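Local coordinates for synaptic vesicle glycoprotein 2C (Homo sapiens, PDB 4JRA) that is a synaptic vesicle membrane glycoprotein whose luminal domain serves as a receptor for botulinum neurotoxin A, at residues 82-87 with 97-102. Sequence-based numbering, arbitrary orientation.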
loop_
_atom_site.group_PDB
_atom_site.type_symbol
_atom_site.label_atom_id
_atom_site.label_comp_id
_atom_site.label_asym_id
_atom_site.label_seq_id
_atom_site.Cartn_x
_atom_site.Cartn_y
_atom_site.Cartn_z
ATOM N N CYS D 82 -17.367 10.110 -12.819
ATOM C CA CYS D 82 -18.176 11.282 -12.592
ATOM C C CYS D 82 -17.863 11.872 -11.216
ATOM O O CYS D 82 -17.061 11.324 -10.472
ATOM C CB CYS D 82 -19.645 10.885 -12.707
ATOM S SG CYS D 82 -20.134 10.461 -14.381
ATOM N N THR D 83 -18.484 13.001 -10.886
ATOM C CA THR D 83 -18.246 13.656 -9.603
ATOM C C THR D 83 -19.539 14.267 -9.072
ATOM O O THR D 83 -20.217 14.993 -9.786
ATOM C CB THR D 83 -17.172 14.744 -9.742
ATOM O OG1 THR D 83 -16.413 14.501 -10.931
ATOM C CG2 THR D 83 -16.233 14.738 -8.552
ATOM N N PHE D 84 -19.886 13.932 -7.828
ATOM C CA PHE D 84 -21.000 14.568 -7.112
ATOM C C PHE D 84 -20.436 15.485 -6.030
ATOM O O PHE D 84 -19.687 15.041 -5.162
ATOM C CB PHE D 84 -21.911 13.517 -6.472
ATOM C CG PHE D 84 -22.814 12.815 -7.449
ATOM C CD1 PHE D 84 -22.320 11.832 -8.286
ATOM C CD2 PHE D 84 -24.158 13.118 -7.517
ATOM C CE1 PHE D 84 -23.150 11.188 -9.177
ATOM C CE2 PHE D 84 -24.984 12.469 -8.410
ATOM C CZ PHE D 84 -24.485 11.509 -9.234
ATOM N N GLU D 85 -20.785 16.767 -6.087
ATOM C CA GLU D 85 -20.170 17.761 -5.198
ATOM C C GLU D 85 -21.153 18.821 -4.702
ATOM O O GLU D 85 -21.785 19.512 -5.503
ATOM C CB GLU D 85 -19.002 18.422 -5.924
ATOM C CG GLU D 85 -18.227 19.433 -5.115
ATOM C CD GLU D 85 -17.007 19.931 -5.863
ATOM O OE1 GLU D 85 -16.776 21.150 -5.851
ATOM O OE2 GLU D 85 -16.289 19.101 -6.471
ATOM N N ASP D 86 -21.268 18.943 -3.380
ATOM C CA ASP D 86 -22.184 19.900 -2.752
ATOM C C ASP D 86 -23.617 19.729 -3.251
ATOM O O ASP D 86 -24.222 20.690 -3.731
ATOM C CB ASP D 86 -21.727 21.334 -3.025
ATOM C CG ASP D 86 -20.272 21.557 -2.679
ATOM O OD1 ASP D 86 -19.783 20.917 -1.724
ATOM O OD2 ASP D 86 -19.614 22.370 -3.364
ATOM N N VAL D 87 -24.158 18.516 -3.139
ATOM C CA VAL D 87 -25.464 18.215 -3.729
ATOM C C VAL D 87 -26.549 17.986 -2.687
ATOM O O VAL D 87 -26.279 17.697 -1.517
ATOM C CB VAL D 87 -25.423 16.990 -4.698
ATOM C CG1 VAL D 87 -24.372 17.203 -5.796
ATOM C CG2 VAL D 87 -25.181 15.706 -3.938
ATOM N N CYS D 97 -28.202 0.878 -10.405
ATOM C CA CYS D 97 -27.168 1.725 -11.038
ATOM C C CYS D 97 -25.780 1.237 -10.626
ATOM O O CYS D 97 -25.569 0.872 -9.481
ATOM C CB CYS D 97 -27.309 3.201 -10.650
ATOM S SG CYS D 97 -28.738 4.046 -11.298
ATOM N N THR D 98 -24.842 1.214 -11.564
ATOM C CA THR D 98 -23.471 0.919 -11.223
ATOM C C THR D 98 -22.731 2.246 -11.250
ATOM O O THR D 98 -22.858 3.013 -12.191
ATOM C CB THR D 98 -22.810 -0.104 -12.192
ATOM O OG1 THR D 98 -22.716 0.449 -13.493
ATOM C CG2 THR D 98 -23.614 -1.372 -12.277
ATOM N N PHE D 99 -21.986 2.534 -10.194
ATOM C CA PHE D 99 -21.156 3.717 -10.163
ATOM C C PHE D 99 -19.714 3.254 -10.249
ATOM O O PHE D 99 -19.313 2.378 -9.507
ATOM C CB PHE D 99 -21.405 4.496 -8.879
ATOM C CG PHE D 99 -22.761 5.150 -8.817
ATOM C CD1 PHE D 99 -23.837 4.484 -8.281
ATOM C CD2 PHE D 99 -22.949 6.439 -9.270
ATOM C CE1 PHE D 99 -25.090 5.086 -8.216
ATOM C CE2 PHE D 99 -24.191 7.039 -9.205
ATOM C CZ PHE D 99 -25.266 6.360 -8.682
ATOM N N ILE D 100 -18.937 3.826 -11.162
ATOM C CA ILE D 100 -17.539 3.441 -11.310
ATOM C C ILE D 100 -16.613 4.644 -11.236
ATOM O O ILE D 100 -16.782 5.616 -11.963
ATOM C CB ILE D 100 -17.298 2.732 -12.646
ATOM C CG1 ILE D 100 -18.223 1.518 -12.769
ATOM C CG2 ILE D 100 -15.827 2.325 -12.772
ATOM C CD1 ILE D 100 -18.051 0.753 -14.063
ATOM N N ASP D 101 -15.632 4.563 -10.350
ATOM C CA ASP D 101 -14.587 5.567 -10.261
ATOM C C ASP D 101 -15.145 6.963 -9.944
ATOM O O ASP D 101 -14.491 7.987 -10.246
ATOM C CB ASP D 101 -13.766 5.578 -11.564
ATOM C CG ASP D 101 -12.968 4.286 -11.782
ATOM O OD1 ASP D 101 -12.876 3.465 -10.848
ATOM O OD2 ASP D 101 -12.416 4.088 -12.891
ATOM N N THR D 102 -16.335 7.015 -9.330
ATOM C CA THR D 102 -16.974 8.306 -9.009
ATOM C C THR D 102 -16.811 8.738 -7.543
ATOM O O THR D 102 -16.667 7.934 -6.642
ATOM C CB THR D 102 -18.481 8.365 -9.422
ATOM O OG1 THR D 102 -19.311 7.874 -8.369
ATOM C CG2 THR D 102 -18.742 7.563 -10.664
HETATM O O HOH W 1 -14.120 10.825 -10.499
#
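Thr102 sits over Cys82 at a corner of the right-handed quadrilateral beta-helix formed by pentapeptide repeats, one full coil of twenty residues separating the two. From this corner the strands 83-85 and 98-100 lie on adjoining walls, so the contact consists of a stacked corner and two phenylalanines that converge in the interior. CB of Thr102 lies against Cys82 O at 3.4 Å, while its methyl CG2 reaches to 3.6 Å from Cys82 N and 4.0 Å from Cys82 CB. A chi1 of 88° turns OG1 to the side between N and C and swings CG2 away from the carbonyl carbon, toward Cys82. Deeper inside, the rings of Phe84 and Phe99 approach obliquely, CE1 of Phe84 lying 4.3 Å from CE2 of Phe99, a single apolar touch. Each ring instead stacks on its equivalent in the preceding coil, Phe84 on Phe64 and Phe99 on Phe79; Phe104 continues the Phe64-Phe84 ladder and meets Phe99 edge-to-face. No direct hydrogen bond joins the segments. Asp101 turns the corner with a positive phi, and its side chain packs on a basic side chain of the other protein. A water donates to Cys82 O at 3.0 Å and to Asp101 O at 2.9 Å, bridging the coils, while Thr102 CA makes a bent CA-H...O contact with Cys82 O at 3.4 Å, 135° at the hydrogen.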